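Long-range contact in transcription termination factor FttA (Methanosarcina mazei, PDB 2XR1), which probably terminates transcription genome-wide by cutting nascent RNA at the polymerase exit channel, using two zinc ions in a metallo-beta-lactamase/beta-CASP nuclease core: residues Cys177-Ala188 and Cys199-Ser207. Numbering follows the deposited sequence.
Sequences CTSKDQWVRVTA and CFLLSTPES
Pro205 lies flat against the indole of Trp183, its CD 3.7 Å from the centroid of the six-membered ring and almost on the ring normal, a CH-pi contact; Ser203 OG meets the same ring at its edge. The indole reaches back over Thr204 and Pro205 because chi1 (44°) sets CG between the backbone N and the carbonyl carbon. Past Trp183 the first segment enters strand 185-188, which pairs antiparallel with strand 199-203 in the first beta hairpin of the metallo-beta-lactamase domain. Arg185 and Ser203 form one hydrogen-bonded pair and Thr187 and Leu201 the next, where Leu201 N reaches Thr187 O at 2.8 Å. On the face carrying Val186 and Phe200, Val184 CG1 touches Leu202 CD1 at 3.5 Å, and strand 337-343 of the second sheet covers both residues. The side chain of Phe200, beside Ala188, lies about 7 Å from those of zinc ligands His250 and His607. Arg185 projects from the other face, its CG against Ser203 OG, to a salt bridge with Glu231 of the second subunit, whose Tyr226 also meets the Trp183 ring roughly at right angles. The solvent side is the loop from Cys177 to Gln182. There the bent Glu206 side chain turns its carboxylate to two successive amides: Thr178 N meets OE1 at 3.0 Å and Ser179 N meets OE2 at 2.8 Å, both on syn sides and 23° out of plane. Backbone bonds and apolar contact thus hold the hairpin, whereas the loop, though Ser179 also packs on Pro205, meets Glu206 chiefly through its carboxylate, whose negative charge the amide dipoles would be expected to stabilise.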
loop_
_atom_site.group_PDB
_atom_site.type_symbol
_atom_site.label_atom_id
_atom_site.label_comp_id
_atom_site.label_asym_id
_atom_site.label_seq_id
_atom_site.Cartn_x
_atom_site.Cartn_y
_atom_site.Cartn_z
ATOM N N CYS B 177 14.345 -18.194 1.602
ATOM C CA CYS B 177 14.210 -16.819 1.105
ATOM C C CYS B 177 14.441 -16.849 -0.403
ATOM O O CYS B 177 15.169 -17.714 -0.898
ATOM C CB CYS B 177 15.230 -15.895 1.780
ATOM S SG CYS B 177 14.758 -15.241 3.424
ATOM N N THR B 178 13.805 -15.927 -1.133
ATOM C CA THR B 178 13.892 -15.884 -2.619
ATOM C C THR B 178 14.089 -14.492 -3.258
ATOM O O THR B 178 14.216 -14.397 -4.481
ATOM C CB THR B 178 12.629 -16.504 -3.281
ATOM O OG1 THR B 178 11.443 -15.959 -2.678
ATOM C CG2 THR B 178 12.658 -18.027 -3.145
ATOM N N SER B 179 14.111 -13.424 -2.463
ATOM C CA SER B 179 14.387 -12.112 -3.021
ATOM C C SER B 179 15.815 -11.675 -2.751
ATOM O O SER B 179 16.361 -11.881 -1.658
ATOM C CB SER B 179 13.420 -11.056 -2.477
ATOM O OG SER B 179 13.519 -9.859 -3.241
ATOM N N LYS B 180 16.395 -11.041 -3.761
ATOM C CA LYS B 180 17.660 -10.342 -3.619
ATOM C C LYS B 180 17.430 -8.854 -3.268
ATOM O O LYS B 180 18.327 -8.035 -3.504
ATOM C CB LYS B 180 18.453 -10.488 -4.923
ATOM C CG LYS B 180 19.959 -10.102 -4.879
ATOM C CD LYS B 180 20.643 -10.302 -3.498
ATOM C CE LYS B 180 22.170 -10.039 -3.617
ATOM N NZ LYS B 180 22.796 -9.616 -2.317
ATOM N N ASP B 181 16.243 -8.514 -2.715
ATOM C CA ASP B 181 15.911 -7.137 -2.303
ATOM C C ASP B 181 15.730 -7.140 -0.814
ATOM O O ASP B 181 15.238 -8.117 -0.229
ATOM C CB ASP B 181 14.572 -6.617 -2.891
ATOM C CG ASP B 181 14.630 -6.266 -4.393
ATOM O OD1 ASP B 181 15.728 -6.104 -4.993
ATOM O OD2 ASP B 181 13.530 -6.148 -4.994
ATOM N N GLN B 182 16.053 -6.024 -0.182
ATOM C CA GLN B 182 15.656 -5.861 1.184
ATOM C C GLN B 182 14.969 -4.531 1.320
ATOM O O GLN B 182 15.412 -3.532 0.735
ATOM C CB GLN B 182 16.811 -6.061 2.183
ATOM C CG GLN B 182 18.198 -5.543 1.765
ATOM C CD GLN B 182 19.355 -6.358 2.391
ATOM O OE1 GLN B 182 19.155 -7.481 2.886
ATOM N NE2 GLN B 182 20.562 -5.799 2.354
ATOM N N TRP B 183 13.817 -4.579 2.000
ATOM C CA TRP B 183 13.088 -3.423 2.451
ATOM C C TRP B 183 12.083 -3.865 3.509
ATOM O O TRP B 183 11.802 -5.066 3.666
ATOM C CB TRP B 183 12.392 -2.686 1.313
ATOM C CG TRP B 183 11.684 -3.510 0.318
ATOM C CD1 TRP B 183 12.112 -3.809 -0.920
ATOM C CD2 TRP B 183 10.379 -4.081 0.439
ATOM N NE1 TRP B 183 11.184 -4.547 -1.577
ATOM C CE2 TRP B 183 10.110 -4.740 -0.747
ATOM C CE3 TRP B 183 9.421 -4.096 1.438
ATOM C CZ2 TRP B 183 8.932 -5.424 -0.956
ATOM C CZ3 TRP B 183 8.274 -4.800 1.241
ATOM C CH2 TRP B 183 8.026 -5.430 0.039
ATOM N N VAL B 184 11.593 -2.895 4.258
ATOM C CA VAL B 184 10.559 -3.120 5.221
ATOM C C VAL B 184 9.583 -1.942 5.121
ATOM O O VAL B 184 9.990 -0.810 4.897
ATOM C CB VAL B 184 11.173 -3.190 6.657
ATOM C CG1 VAL B 184 10.161 -3.673 7.661
ATOM C CG2 VAL B 184 12.388 -4.112 6.637
ATOM N N ARG B 185 8.294 -2.218 5.262
ATOM C CA ARG B 185 7.299 -1.175 5.297
ATOM C C ARG B 185 6.081 -1.536 6.104
ATOM O O ARG B 185 5.816 -2.669 6.340
ATOM C CB ARG B 185 6.932 -0.775 3.910
ATOM C CG ARG B 185 6.597 -1.902 3.028
ATOM C CD ARG B 185 6.476 -1.411 1.608
ATOM N NE ARG B 185 5.737 -2.402 0.863
ATOM C CZ ARG B 185 4.886 -2.166 -0.114
ATOM N NH1 ARG B 185 4.615 -0.937 -0.530
ATOM N NH2 ARG B 185 4.300 -3.197 -0.673
ATOM N N VAL B 186 5.356 -0.535 6.552
ATOM C CA VAL B 186 4.122 -0.711 7.310
ATOM C C VAL B 186 2.964 -0.021 6.599
ATOM O O VAL B 186 3.071 1.180 6.315
ATOM C CB VAL B 186 4.233 0.002 8.621
ATOM C CG1 VAL B 186 2.917 -0.101 9.357
ATOM C CG2 VAL B 186 5.416 -0.525 9.421
ATOM N N THR B 187 1.891 -0.766 6.291
ATOM C CA THR B 187 0.657 -0.208 5.732
ATOM C C THR B 187 -0.369 -0.210 6.838
ATOM O O THR B 187 -0.423 -1.156 7.603
ATOM C CB THR B 187 0.093 -1.031 4.545
ATOM O OG1 THR B 187 1.066 -1.162 3.510
ATOM C CG2 THR B 187 -1.148 -0.351 3.933
ATOM N N ALA B 188 -1.159 0.860 6.942
ATOM C CA ALA B 188 -2.200 0.966 7.979
ATOM C C ALA B 188 -3.554 0.607 7.375
ATOM O O ALA B 188 -3.922 1.123 6.308
ATOM C CB ALA B 188 -2.241 2.382 8.580
ATOM N N CYS B 199 -5.345 -2.356 12.951
ATOM C CA CYS B 199 -4.981 -3.384 11.988
ATOM C C CYS B 199 -3.836 -2.830 11.117
ATOM O O CYS B 199 -4.002 -1.790 10.486
ATOM C CB CYS B 199 -6.183 -3.742 11.116
ATOM S SG CYS B 199 -5.852 -5.089 9.967
ATOM N N PHE B 200 -2.673 -3.475 11.138
ATOM C CA PHE B 200 -1.486 -2.957 10.481
ATOM C C PHE B 200 -0.818 -4.072 9.693
ATOM O O PHE B 200 -0.846 -5.254 10.060
ATOM C CB PHE B 200 -0.514 -2.392 11.530
ATOM C CG PHE B 200 -1.015 -1.170 12.199
ATOM C CD1 PHE B 200 -0.735 0.113 11.659
ATOM C CD2 PHE B 200 -1.812 -1.258 13.312
ATOM C CE1 PHE B 200 -1.230 1.259 12.249
ATOM C CE2 PHE B 200 -2.335 -0.085 13.908
ATOM C CZ PHE B 200 -2.039 1.172 13.379
ATOM N N LEU B 201 -0.182 -3.722 8.597
ATOM C CA LEU B 201 0.541 -4.747 7.834
ATOM C C LEU B 201 2.002 -4.404 7.875
ATOM O O LEU B 201 2.334 -3.324 7.506
ATOM C CB LEU B 201 0.058 -4.802 6.410
ATOM C CG LEU B 201 0.595 -5.997 5.642
ATOM C CD1 LEU B 201 -0.122 -7.233 6.098
ATOM C CD2 LEU B 201 0.508 -5.729 4.051
ATOM N N LEU B 202 2.846 -5.305 8.374
ATOM C CA LEU B 202 4.298 -5.164 8.311
ATOM C C LEU B 202 4.730 -6.085 7.206
ATOM O O LEU B 202 4.326 -7.220 7.183
ATOM C CB LEU B 202 4.927 -5.591 9.629
ATOM C CG LEU B 202 6.426 -5.832 9.734
ATOM C CD1 LEU B 202 7.267 -4.582 9.469
ATOM C CD2 LEU B 202 6.663 -6.404 11.152
ATOM N N SER B 203 5.532 -5.604 6.267
ATOM C CA SER B 203 5.834 -6.416 5.125
ATOM C C SER B 203 7.275 -6.257 4.701
ATOM O O SER B 203 7.916 -5.213 4.950
ATOM C CB SER B 203 4.861 -6.156 3.963
ATOM O OG SER B 203 5.214 -4.991 3.242
ATOM N N THR B 204 7.782 -7.346 4.106
ATOM C CA THR B 204 9.116 -7.386 3.555
ATOM C C THR B 204 8.932 -8.039 2.213
ATOM O O THR B 204 7.826 -8.341 1.838
ATOM C CB THR B 204 10.091 -8.198 4.451
ATOM O OG1 THR B 204 9.930 -9.620 4.232
ATOM C CG2 THR B 204 9.863 -7.845 5.878
ATOM N N PRO B 205 10.014 -8.232 1.475
ATOM C CA PRO B 205 9.836 -8.917 0.204
ATOM C C PRO B 205 9.386 -10.365 0.343
ATOM O O PRO B 205 8.796 -10.918 -0.603
ATOM C CB PRO B 205 11.226 -8.831 -0.453
ATOM C CG PRO B 205 11.888 -7.657 0.175
ATOM C CD PRO B 205 11.280 -7.483 1.555
ATOM N N GLU B 206 9.662 -10.979 1.495
ATOM C CA GLU B 206 9.334 -12.402 1.712
ATOM C C GLU B 206 8.081 -12.552 2.569
ATOM O O GLU B 206 7.518 -13.622 2.650
ATOM C CB GLU B 206 10.459 -13.127 2.457
ATOM C CG GLU B 206 11.897 -12.830 1.997
ATOM C CD GLU B 206 12.327 -13.587 0.739
ATOM O OE1 GLU B 206 11.602 -14.522 0.298
ATOM O OE2 GLU B 206 13.421 -13.252 0.195
ATOM N N SER B 207 7.648 -11.507 3.247
ATOM C CA SER B 207 6.736 -11.738 4.316
ATOM C C SER B 207 5.770 -10.611 4.560
ATOM O O SER B 207 6.074 -9.441 4.340
ATOM C CB SER B 207 7.541 -12.027 5.581
ATOM O OG SER B 207 8.390 -13.115 5.289
#